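Local structure of protease Do-like 8, chloroplastic (Arabidopsis thaliana, 4IC6) at the interface of chains A and B and the interface of chains A and C. The protein is a serine endopeptidase of the chloroplast, an HtrA (Deg) family member that combines a trypsin-like protease domain with a PDZ domain. Sequence-based numbering; all coordinates share one arbitrary frame. Chains: chain A/B/C, Protease Do-like 8, chloroplastic.

Contact 1: the interface of chains A and B. Residues chain A 46, 103, 163-165; chain B 266-267, 270-271, 275.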
loop_
_atom_site.group_PDB
_atom_site.type_symbol
_atom_site.label_atom_id
_atom_site.label_comp_id
_atom_site.label_asym_id
_atom_site.label_seq_id
_atom_site.Cartn_x
_atom_site.Cartn_y
_atom_site.Cartn_z
ATOM N N PHE A 46 -19.145 3.001 -24.670
ATOM C CA PHE A 46 -18.966 4.010 -23.634
ATOM C C PHE A 46 -20.277 4.225 -22.872
ATOM O O PHE A 46 -21.310 4.506 -23.478
ATOM C CB PHE A 46 -18.472 5.339 -24.229
ATOM C CG PHE A 46 -17.035 5.305 -24.692
ATOM C CD1 PHE A 46 -16.001 5.105 -23.786
ATOM C CD2 PHE A 46 -16.715 5.478 -26.032
ATOM C CE1 PHE A 46 -14.676 5.077 -24.209
ATOM C CE2 PHE A 46 -15.393 5.458 -26.459
ATOM C CZ PHE A 46 -14.376 5.255 -25.547
ATOM N N ASN A 103 -19.498 2.023 -30.665
ATOM C CA ASN A 103 -18.669 2.182 -31.855
ATOM C C ASN A 103 -18.423 0.859 -32.560
ATOM O O ASN A 103 -17.927 -0.085 -31.965
ATOM C CB ASN A 103 -17.335 2.846 -31.516
ATOM C CG ASN A 103 -17.439 4.340 -31.459
ATOM O OD1 ASN A 103 -17.138 4.956 -30.429
ATOM N ND2 ASN A 103 -17.880 4.946 -32.562
ATOM N N PHE A 163 -11.559 1.606 -26.753
ATOM C CA PHE A 163 -11.752 3.056 -26.924
ATOM C C PHE A 163 -12.411 3.474 -28.235
ATOM O O PHE A 163 -12.659 4.665 -28.464
ATOM C CB PHE A 163 -10.430 3.797 -26.719
ATOM C CG PHE A 163 -9.748 3.447 -25.426
ATOM C CD1 PHE A 163 -10.362 3.721 -24.212
ATOM C CD2 PHE A 163 -8.500 2.836 -25.420
ATOM C CE1 PHE A 163 -9.741 3.397 -23.011
ATOM C CE2 PHE A 163 -7.874 2.519 -24.225
ATOM C CZ PHE A 163 -8.499 2.803 -23.018
ATOM N N GLY A 164 -12.716 2.510 -29.090
ATOM C CA GLY A 164 -13.447 2.819 -30.302
ATOM C C GLY A 164 -12.574 3.335 -31.424
ATOM O O GLY A 164 -13.089 3.857 -32.411
ATOM N N PHE A 165 -11.255 3.194 -31.298
ATOM C CA PHE A 165 -10.389 3.608 -32.397
ATOM C C PHE A 165 -9.453 2.498 -32.890
ATOM O O PHE A 165 -8.793 2.644 -33.911
ATOM C CB PHE A 165 -9.619 4.887 -32.049
ATOM C CG PHE A 165 -8.605 4.709 -30.963
ATOM C CD1 PHE A 165 -7.333 4.240 -31.251
ATOM C CD2 PHE A 165 -8.919 5.014 -29.649
ATOM C CE1 PHE A 165 -6.391 4.072 -30.246
ATOM C CE2 PHE A 165 -7.980 4.852 -28.639
ATOM C CZ PHE A 165 -6.715 4.383 -28.942
ATOM N N ASP B 266 -5.655 9.671 -27.316
ATOM C CA ASP B 266 -6.716 9.057 -28.108
ATOM C C ASP B 266 -7.893 8.560 -27.259
ATOM O O ASP B 266 -9.048 8.762 -27.637
ATOM C CB ASP B 266 -6.163 7.920 -28.973
ATOM C CG ASP B 266 -5.309 8.429 -30.119
ATOM O OD1 ASP B 266 -4.982 9.636 -30.119
ATOM O OD2 ASP B 266 -4.961 7.625 -31.015
ATOM N N PRO B 267 -7.610 7.918 -26.109
ATOM C CA PRO B 267 -8.702 7.367 -25.292
ATOM C C PRO B 267 -9.658 8.447 -24.777
ATOM O O PRO B 267 -10.878 8.266 -24.814
ATOM C CB PRO B 267 -7.971 6.700 -24.121
ATOM C CG PRO B 267 -6.578 6.445 -24.626
ATOM C CD PRO B 267 -6.292 7.629 -25.520
ATOM N N ASN B 270 -11.515 10.093 -27.953
ATOM C CA ASN B 270 -12.589 9.243 -28.452
ATOM C C ASN B 270 -13.787 9.165 -27.507
ATOM O O ASN B 270 -14.937 9.122 -27.951
ATOM C CB ASN B 270 -12.062 7.855 -28.821
ATOM C CG ASN B 270 -11.511 7.810 -30.236
ATOM O OD1 ASN B 270 -12.228 7.468 -31.182
ATOM N ND2 ASN B 270 -10.237 8.181 -30.392
ATOM N N GLN B 271 -13.521 9.181 -26.206
ATOM C CA GLN B 271 -14.591 9.131 -25.222
ATOM C C GLN B 271 -15.455 10.379 -25.286
ATOM O O GLN B 271 -16.646 10.321 -24.986
ATOM C CB GLN B 271 -14.019 8.956 -23.813
ATOM C CG GLN B 271 -15.048 8.548 -22.764
ATOM C CD GLN B 271 -14.450 8.443 -21.373
ATOM O OE1 GLN B 271 -13.279 8.771 -21.162
ATOM N NE2 GLN B 271 -15.255 7.986 -20.412
ATOM N N ARG B 275 -13.442 11.709 -32.969
ATOM C CA ARG B 275 -12.958 10.524 -33.675
ATOM C C ARG B 275 -11.801 10.878 -34.603
ATOM O O ARG B 275 -11.006 10.013 -34.981
ATOM C CB ARG B 275 -14.092 9.872 -34.478
ATOM C CG ARG B 275 -15.295 9.434 -33.647
ATOM C CD ARG B 275 -14.962 8.232 -32.778
ATOM N NE ARG B 275 -15.656 8.300 -31.494
ATOM C CZ ARG B 275 -15.452 7.472 -30.475
ATOM N NH1 ARG B 275 -14.566 6.485 -30.573
ATOM N NH2 ARG B 275 -16.143 7.637 -29.354
#
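Here a PDZ-region helix of one subunit docks on the protease domain of its neighbour, a mainly apolar contact that would tie the two domain types together across subunits of the assembly. Chain B, an HtrA protease like its partner, presents helix 266-271 and the following B:Arg275 to strand residues A:Phe46 and A:Asn103 and to the Pro-Phe-Gly loop of chain A. B:Pro267 lays its CB over the centre of the A:Phe163 ring, 3.8 Å from CD1; the first torsion puts the ring there, CG anti to the carbonyl carbon (chi1 -52°). A leucine here removes the flat face on which the proline rests and would probably loosen the seat of the helix. A:Phe165 takes the crowded position between backbone N and carbonyl carbon (chi1 68°), turning its ring to receive B:Asp266 CB, 3.6 Å from CZ, near the rim of one face. B:Asn270 ND2 also touches this ring, and its rotation is fixed by donation to B:Asp266 O (3.1 Å), with that oxygen in the amide plane. B:Gln271 crosses A:Phe46 obliquely, CG 3.7 Å from CD1. Tip to tip with B:Arg275, A:Asn103 sets CG over one guanidinium face, toward its rim, and its OD1 lies 3.0 Å from NH1 with no N-H aimed at it. NH1 is directed instead to A:Phe163 O, a weak hydrogen bond of 3.4 Å. B:Asn270 CA covers the opposite guanidinium face.

Contact 2: the interface of chains A and C. Residues chain A 299-301; chain C 49, 88, 91-93, 97-99.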
loop_
_atom_site.group_PDB
_atom_site.type_symbol
_atom_site.label_atom_id
_atom_site.label_comp_id
_atom_site.label_asym_id
_atom_site.label_seq_id
_atom_site.Cartn_x
_atom_site.Cartn_y
_atom_site.Cartn_z
ATOM N N ARG A 299 -19.005 -23.770 13.228
ATOM C CA ARG A 299 -17.777 -24.107 13.950
ATOM C C ARG A 299 -17.972 -23.879 15.449
ATOM O O ARG A 299 -18.086 -22.739 15.901
ATOM C CB ARG A 299 -16.608 -23.277 13.434
ATOM N N GLY A 300 -18.010 -24.968 16.211
ATOM C CA GLY A 300 -18.238 -24.896 17.643
ATOM C C GLY A 300 -17.075 -24.295 18.408
ATOM O O GLY A 300 -15.959 -24.182 17.892
ATOM N N PHE A 301 -17.339 -23.912 19.652
ATOM C CA PHE A 301 -16.339 -23.227 20.461
ATOM C C PHE A 301 -15.118 -24.100 20.744
ATOM O O PHE A 301 -13.987 -23.610 20.715
ATOM C CB PHE A 301 -16.943 -22.686 21.756
ATOM C CG PHE A 301 -15.988 -21.854 22.557
ATOM C CD1 PHE A 301 -15.624 -22.234 23.834
ATOM C CD2 PHE A 301 -15.430 -20.704 22.018
ATOM C CE1 PHE A 301 -14.736 -21.473 24.571
ATOM C CE2 PHE A 301 -14.541 -19.937 22.747
ATOM C CZ PHE A 301 -14.192 -20.322 24.024
ATOM N N THR C 49 -8.195 -17.981 22.414
ATOM C CA THR C 49 -8.329 -18.765 21.183
ATOM C C THR C 49 -7.203 -18.458 20.209
ATOM O O THR C 49 -7.082 -19.096 19.163
ATOM C CB THR C 49 -9.689 -18.544 20.471
ATOM O OG1 THR C 49 -9.744 -17.223 19.915
ATOM C CG2 THR C 49 -10.849 -18.753 21.440
ATOM N N ALA C 88 -12.558 -15.147 19.655
ATOM C CA ALA C 88 -13.227 -16.115 20.522
ATOM C C ALA C 88 -14.753 -16.098 20.347
ATOM O O ALA C 88 -15.400 -17.149 20.324
ATOM C CB ALA C 88 -12.849 -15.877 21.966
ATOM N N ARG C 91 -16.460 -17.948 17.562
ATOM C CA ARG C 91 -16.610 -19.392 17.681
ATOM C C ARG C 91 -17.876 -19.793 18.434
ATOM O O ARG C 91 -17.983 -20.914 18.937
ATOM C CB ARG C 91 -15.368 -20.016 18.310
ATOM C CG ARG C 91 -14.111 -19.764 17.500
ATOM C CD ARG C 91 -12.936 -20.519 18.062
ATOM N NE ARG C 91 -11.725 -20.289 17.280
ATOM C CZ ARG C 91 -10.562 -20.880 17.531
ATOM N NH1 ARG C 91 -10.465 -21.736 18.540
ATOM N NH2 ARG C 91 -9.501 -20.617 16.777
ATOM N N ASN C 92 -18.834 -18.871 18.491
ATOM C CA ASN C 92 -20.157 -19.138 19.061
ATOM C C ASN C 92 -20.106 -19.713 20.480
ATOM O O ASN C 92 -20.646 -20.785 20.730
ATOM C CB ASN C 92 -20.960 -20.068 18.134
ATOM N N PRO C 93 -19.458 -18.998 21.415
ATOM C CA PRO C 93 -19.400 -19.523 22.783
ATOM C C PRO C 93 -20.682 -19.239 23.567
ATOM O O PRO C 93 -21.376 -18.261 23.279
ATOM C CB PRO C 93 -18.227 -18.755 23.394
ATOM C CG PRO C 93 -18.219 -17.448 22.655
ATOM C CD PRO C 93 -18.654 -17.771 21.251
ATOM N N ASP C 97 -18.380 -20.236 29.229
ATOM C CA ASP C 97 -17.195 -20.667 28.498
ATOM C C ASP C 97 -16.015 -19.741 28.786
ATOM O O ASP C 97 -16.144 -18.518 28.694
ATOM C CB ASP C 97 -17.482 -20.721 26.996
ATOM C CG ASP C 97 -18.159 -22.015 26.578
ATOM O OD1 ASP C 97 -18.440 -22.846 27.467
ATOM O OD2 ASP C 97 -18.418 -22.201 25.368
ATOM N N VAL C 98 -14.875 -20.324 29.152
ATOM C CA VAL C 98 -13.672 -19.535 29.398
ATOM C C VAL C 98 -13.200 -18.940 28.084
ATOM O O VAL C 98 -12.797 -19.656 27.168
ATOM C CB VAL C 98 -12.545 -20.359 30.024
ATOM C CG1 VAL C 98 -11.213 -19.606 29.898
ATOM C CG2 VAL C 98 -12.866 -20.670 31.485
ATOM N N VAL C 99 -13.251 -17.622 27.991
ATOM C CA VAL C 99 -13.063 -16.978 26.706
ATOM C C VAL C 99 -11.898 -15.986 26.746
ATOM O O VAL C 99 -11.412 -15.512 25.711
ATOM C CB VAL C 99 -14.389 -16.339 26.250
ATOM C CG1 VAL C 99 -14.661 -15.042 26.986
ATOM C CG2 VAL C 99 -14.409 -16.150 24.749
#
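A loop of chain A, residues 299-301 in its PDZ region, meets the protease domain of chain C, where the loop at 91-93, helix 86-89, the loop at C:Thr49 and the start of strand 98-105 converge. Nearly half of the surface hidden in this patch belongs to A:Phe301, whose CG stands anti to the backbone N (chi1 -174°) and carries the ring in between these segments. C:Pro93 comes over one face of the ring, crossing at about a right angle, with CB 3.7 Å from CD2 and displaced toward the rim. C:Arg91 contributes its aliphatic base rather than its charge: CB lies 3.8 Å from CD2, while the extended chain runs away and C:Thr49 CB lies over one face of its guanidinium. C:Asp97 approaches tip to tip, its carboxylate only 17° from parallel with the ring, CB 3.7 Å from CE1 and OD2 leaning over the face near CD1, 3.2 Å away. The far end of the ring points at the backbone carbonyl of C:Val98, whose oxygen lies in the ring plane, 3.5 Å from CZ. This oxygen would probably favour the slightly positive ring C-H groups. The backbone adds proximity without a hydrogen bond, since A:Phe301 N is 3.1 Å from C:Arg91 O but its N-H points elsewhere. The patch, its centre about 13 Å from C:His83, likely fastens a PDZ domain to a neighbouring protease domain by inserting one aromatic side chain.

Contact 3: the interface of chains A and B. Residues chain A 17-19, 21; chain B 144-146, 149, 214, 242.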
loop_
_atom_site.group_PDB
_atom_site.type_symbol
_atom_site.label_atom_id
_atom_site.label_comp_id
_atom_site.label_asym_id
_atom_site.label_seq_id
_atom_site.Cartn_x
_atom_site.Cartn_y
_atom_site.Cartn_z
ATOM N N THR A 17 20.469 -1.349 -42.148
ATOM C CA THR A 17 19.573 -1.891 -43.178
ATOM C C THR A 17 18.242 -2.405 -42.613
ATOM O O THR A 17 18.209 -3.073 -41.574
ATOM C CB THR A 17 20.269 -3.004 -44.009
ATOM O OG1 THR A 17 21.036 -2.407 -45.065
ATOM C CG2 THR A 17 19.248 -3.958 -44.612
ATOM N N VAL A 18 17.153 -2.098 -43.317
ATOM C CA VAL A 18 15.801 -2.425 -42.858
ATOM C C VAL A 18 15.153 -3.582 -43.628
ATOM O O VAL A 18 14.981 -3.515 -44.849
ATOM C CB VAL A 18 14.867 -1.190 -42.916
ATOM C CG1 VAL A 18 13.426 -1.590 -42.633
ATOM C CG2 VAL A 18 15.331 -0.130 -41.934
ATOM N N PHE A 19 14.785 -4.630 -42.891
ATOM C CA PHE A 19 14.166 -5.826 -43.460
ATOM C C PHE A 19 12.642 -5.717 -43.456
ATOM O O PHE A 19 12.041 -5.408 -42.425
ATOM C CB PHE A 19 14.613 -7.067 -42.683
ATOM C CG PHE A 19 16.105 -7.274 -42.683
ATOM C CD1 PHE A 19 16.696 -8.147 -43.585
ATOM C CD2 PHE A 19 16.917 -6.588 -41.793
ATOM C CE1 PHE A 19 18.063 -8.342 -43.596
ATOM C CE2 PHE A 19 18.287 -6.776 -41.801
ATOM C CZ PHE A 19 18.860 -7.656 -42.705
ATOM N N ALA A 21 8.458 -6.750 -43.994
ATOM C CA ALA A 21 7.568 -7.770 -43.433
ATOM C C ALA A 21 7.722 -9.124 -44.129
ATOM O O ALA A 21 7.387 -9.264 -45.306
ATOM C CB ALA A 21 6.117 -7.303 -43.505
ATOM N N VAL B 144 17.409 -5.196 -38.012
ATOM C CA VAL B 144 16.281 -4.307 -37.763
ATOM C C VAL B 144 15.120 -4.591 -38.720
ATOM O O VAL B 144 15.315 -4.734 -39.927
ATOM C CB VAL B 144 16.706 -2.816 -37.825
ATOM C CG1 VAL B 144 15.527 -1.903 -37.506
ATOM C CG2 VAL B 144 17.853 -2.560 -36.851
ATOM N N GLY B 145 13.915 -4.681 -38.167
ATOM C CA GLY B 145 12.721 -4.911 -38.961
ATOM C C GLY B 145 11.912 -3.639 -39.135
ATOM O O GLY B 145 12.333 -2.562 -38.705
ATOM N N GLN B 146 10.750 -3.751 -39.772
ATOM C CA GLN B 146 9.886 -2.584 -39.973
ATOM C C GLN B 146 8.673 -2.650 -39.065
ATOM O O GLN B 146 7.801 -3.494 -39.245
ATOM C CB GLN B 146 9.449 -2.467 -41.439
ATOM C CG GLN B 146 8.476 -1.320 -41.712
ATOM C CD GLN B 146 9.059 0.046 -41.389
ATOM O OE1 GLN B 146 9.110 0.457 -40.227
ATOM N NE2 GLN B 146 9.505 0.758 -42.421
ATOM N N SER B 149 4.808 -2.222 -40.360
ATOM C CA SER B 149 4.061 -3.273 -41.042
ATOM C C SER B 149 3.672 -4.404 -40.087
ATOM O O SER B 149 3.235 -5.479 -40.512
ATOM C CB SER B 149 4.862 -3.811 -42.227
ATOM O OG SER B 149 6.110 -4.326 -41.801
ATOM N N ASN B 214 14.007 -10.159 -36.165
ATOM C CA ASN B 214 14.276 -8.762 -36.478
ATOM C C ASN B 214 13.801 -7.856 -35.354
ATOM O O ASN B 214 12.758 -8.097 -34.756
ATOM C CB ASN B 214 13.632 -8.358 -37.808
ATOM C CG ASN B 214 14.215 -9.113 -38.989
ATOM O OD1 ASN B 214 15.416 -9.379 -39.039
ATOM N ND2 ASN B 214 13.365 -9.453 -39.952
ATOM N N LEU B 242 15.015 3.987 -35.353
ATOM C CA LEU B 242 15.687 4.351 -36.601
ATOM C C LEU B 242 15.708 5.861 -36.843
ATOM O O LEU B 242 16.666 6.397 -37.405
ATOM C CB LEU B 242 15.020 3.649 -37.787
ATOM C CG LEU B 242 15.106 2.118 -37.794
ATOM C CD1 LEU B 242 13.977 1.519 -38.627
ATOM C CD2 LEU B 242 16.472 1.646 -38.302
HETATM O O HOH W 1 7.324 -4.573 -44.686
#
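Side chains of the N-terminal strand 18-19 of chain A splay to opposite sides of a short parallel bridge with strand 144-145 of chain B, A:Val18 pairing with B:Val144 and A:Phe19 with B:Gly145. The central bond is between backbones: A:Phe19 N donates to B:Val144 O at 3.0 Å, nearly straight (174° at the hydrogen) and in the carbonyl plane. From this fixed point A:Phe19 sets CG anti to the carbonyl carbon (chi1 -59°), so that one edge of its ring turns toward the same oxygen of B:Val144, which lies in the ring plane. A:Thr17 CG2, from the residue just before the strand, covers a face of the ring, 4.0 Å above the plane, and B:Asn214 brings its amide ND2 to 3.8 Å from A:Phe19 CB. An alanine in place of A:Phe19 removes the ring beside the B:Val144 carbonyl and would probably weaken the hold on the strand, although the backbone bond could remain. A:Val18 faces the other way, with CG2 meeting B:Leu242 CD1 of helix 238-251 obliquely at 3.9 Å. Farther on, the A:Ala21 methyl CB rests 3.4 Å from B:Ser149 OG. That hydroxyl, in the crowded position (chi1 59°), donates to B:Gln146 O at 3.2 Å and shares water 1 with A:Ala21 N. The strand pairing joins the N-terminal segment of one chain to the protease domain of the other here, and probably contributes to oligomer assembly.

Contact 4: the interface of chains A and B. Residues chain A 162-163, 165-168; chain B 176-177, 179.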
loop_
_atom_site.group_PDB
_atom_site.type_symbol
_atom_site.label_atom_id
_atom_site.label_comp_id
_atom_site.label_asym_id
_atom_site.label_seq_id
_atom_site.Cartn_x
_atom_site.Cartn_y
_atom_site.Cartn_z
ATOM N N PRO A 162 -11.499 -1.214 -26.761
ATOM C CA PRO A 162 -11.779 -0.496 -25.511
ATOM C C PRO A 162 -12.055 0.994 -25.684
ATOM O O PRO A 162 -12.732 1.568 -24.827
ATOM C CB PRO A 162 -10.499 -0.699 -24.694
ATOM C CG PRO A 162 -9.407 -0.909 -25.752
ATOM C CD PRO A 162 -10.095 -1.670 -26.854
ATOM N N PHE A 163 -11.559 1.606 -26.753
ATOM C CA PHE A 163 -11.752 3.056 -26.924
ATOM C C PHE A 163 -12.411 3.474 -28.235
ATOM O O PHE A 163 -12.659 4.665 -28.464
ATOM C CB PHE A 163 -10.430 3.797 -26.719
ATOM C CG PHE A 163 -9.748 3.447 -25.426
ATOM C CD1 PHE A 163 -10.362 3.721 -24.212
ATOM C CD2 PHE A 163 -8.500 2.836 -25.420
ATOM C CE1 PHE A 163 -9.741 3.397 -23.011
ATOM C CE2 PHE A 163 -7.874 2.519 -24.225
ATOM C CZ PHE A 163 -8.499 2.803 -23.018
ATOM N N PHE A 165 -11.255 3.194 -31.298
ATOM C CA PHE A 165 -10.389 3.608 -32.397
ATOM C C PHE A 165 -9.453 2.498 -32.890
ATOM O O PHE A 165 -8.793 2.644 -33.911
ATOM C CB PHE A 165 -9.619 4.887 -32.049
ATOM C CG PHE A 165 -8.605 4.709 -30.963
ATOM C CD1 PHE A 165 -7.333 4.240 -31.251
ATOM C CD2 PHE A 165 -8.919 5.014 -29.649
ATOM C CE1 PHE A 165 -6.391 4.072 -30.246
ATOM C CE2 PHE A 165 -7.980 4.852 -28.639
ATOM C CZ PHE A 165 -6.715 4.383 -28.942
ATOM N N ASP A 166 -9.400 1.379 -32.175
ATOM C CA ASP A 166 -8.626 0.240 -32.651
ATOM C C ASP A 166 -9.079 -1.026 -31.937
ATOM O O ASP A 166 -10.133 -1.037 -31.302
ATOM C CB ASP A 166 -7.136 0.467 -32.412
ATOM C CG ASP A 166 -6.775 0.458 -30.938
ATOM O OD1 ASP A 166 -7.664 0.143 -30.107
ATOM O OD2 ASP A 166 -5.597 0.752 -30.609
ATOM N N HIS A 167 -8.278 -2.089 -32.026
ATOM C CA HIS A 167 -8.577 -3.317 -31.296
ATOM C C HIS A 167 -7.342 -3.861 -30.591
ATOM O O HIS A 167 -6.208 -3.545 -30.971
ATOM C CB HIS A 167 -9.177 -4.379 -32.228
ATOM C CG HIS A 167 -10.595 -4.105 -32.619
ATOM N ND1 HIS A 167 -10.945 -3.111 -33.513
ATOM C CD2 HIS A 167 -11.753 -4.685 -32.226
ATOM C CE1 HIS A 167 -12.258 -3.096 -33.657
ATOM N NE2 HIS A 167 -12.773 -4.040 -32.889
ATOM N N THR A 168 -7.572 -4.690 -29.576
ATOM C CA THR A 168 -6.494 -5.278 -28.782
ATOM C C THR A 168 -6.586 -6.778 -28.836
ATOM O O THR A 168 -7.657 -7.321 -29.059
ATOM C CB THR A 168 -6.606 -4.884 -27.297
ATOM O OG1 THR A 168 -7.840 -5.387 -26.766
ATOM C CG2 THR A 168 -6.607 -3.372 -27.140
ATOM N N GLY B 176 -1.303 -4.745 -29.353
ATOM C CA GLY B 176 -1.909 -3.519 -29.834
ATOM C C GLY B 176 -0.821 -2.676 -30.463
ATOM O O GLY B 176 0.363 -2.901 -30.199
ATOM N N LEU B 177 -1.224 -1.717 -31.291
ATOM C CA LEU B 177 -0.286 -0.845 -31.991
ATOM C C LEU B 177 -0.656 0.602 -31.723
ATOM O O LEU B 177 -1.806 0.906 -31.403
ATOM C CB LEU B 177 -0.336 -1.100 -33.498
ATOM C CG LEU B 177 0.499 -2.234 -34.114
ATOM C CD1 LEU B 177 1.550 -2.758 -33.157
ATOM C CD2 LEU B 177 -0.376 -3.349 -34.624
ATOM N N ARG B 179 -0.034 2.719 -29.350
ATOM C CA ARG B 179 -0.514 2.963 -27.994
ATOM C C ARG B 179 0.508 3.789 -27.221
ATOM O O ARG B 179 1.697 3.748 -27.519
ATOM C CB ARG B 179 -0.800 1.638 -27.273
ATOM C CG ARG B 179 -2.062 0.925 -27.780
ATOM C CD ARG B 179 -3.270 1.870 -27.689
ATOM N NE ARG B 179 -4.552 1.211 -27.953
ATOM C CZ ARG B 179 -5.226 0.499 -27.056
ATOM N NH1 ARG B 179 -4.732 0.329 -25.832
ATOM N NH2 ARG B 179 -6.388 -0.055 -27.386
HETATM O O HOH W 2 -4.096 2.489 -32.207
HETATM O O HOH W 3 -4.144 -1.756 -31.622
#
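The loop at 162-167 and the first residue of strand 168-176 in chain A meet the end of the equivalent strand in chain B, together with B:Leu177 and the start of strand 179-182. The contact turns on B:Arg179, of whose surface about 101 Å² is buried by chain A, and which bends at chi2 to reach A:Asp166 tip to tip. The guanidinium grips the carboxylate side-on: NE donates to OD2 at 2.9 Å, forming the salt bridge, and NH2 to OD1 at 3.0 Å, almost straight at 173°. Each oxygen uses its syn lone pair, and the two flat groups are nearly coplanar, 20° apart. A:Asp166 CG occupies the crowded position between its backbone N and carbonyl carbon (chi1 68°), which presents both oxygens to the arginine. Paired charges of this kind would be expected to keep the aspartate ionised. Apolar groups frame the guanidinium: A:Phe163 CD2 lies 4.0 Å above one face, and A:Thr168 CG2 and A:Pro162 CG touch NH2 at 3.3 and 3.5 Å. A:Phe165 CZ stands near NE. Two waters extend the link, water 2 joining A:Asp166 OD2 (2.8 Å) to B:Leu177 O, and water 3 joining A:His167 O to B:Leu177 N. The centre of the contact lies about 18 Å from A:His83. In the trypsin-like fold, the chain A half is the connection leading out of strand 155-160 into strand 168-176, while the chain B half is the turn joining strands 168-176 and 179-182.

Contact 1 and contact 4 adjoin, their centres about 9 Å apart, and share A:Phe163 and A:Phe165, so one loop of chain A meets both the PDZ helix 266-271 and the protease strands of chain B. Contact 3 lies, centre to centre, about 23 Å from contact 4 and 30 Å from contact 1, extending the A-B interface to the N-terminal strand. Contact 2 stands apart, its centre 56 to 70 Å from those of the others, and joins chain A to chain C through the PDZ region. Together they suggest that protease, PDZ and N-terminal elements all link subunits in the deposited six-copy assembly.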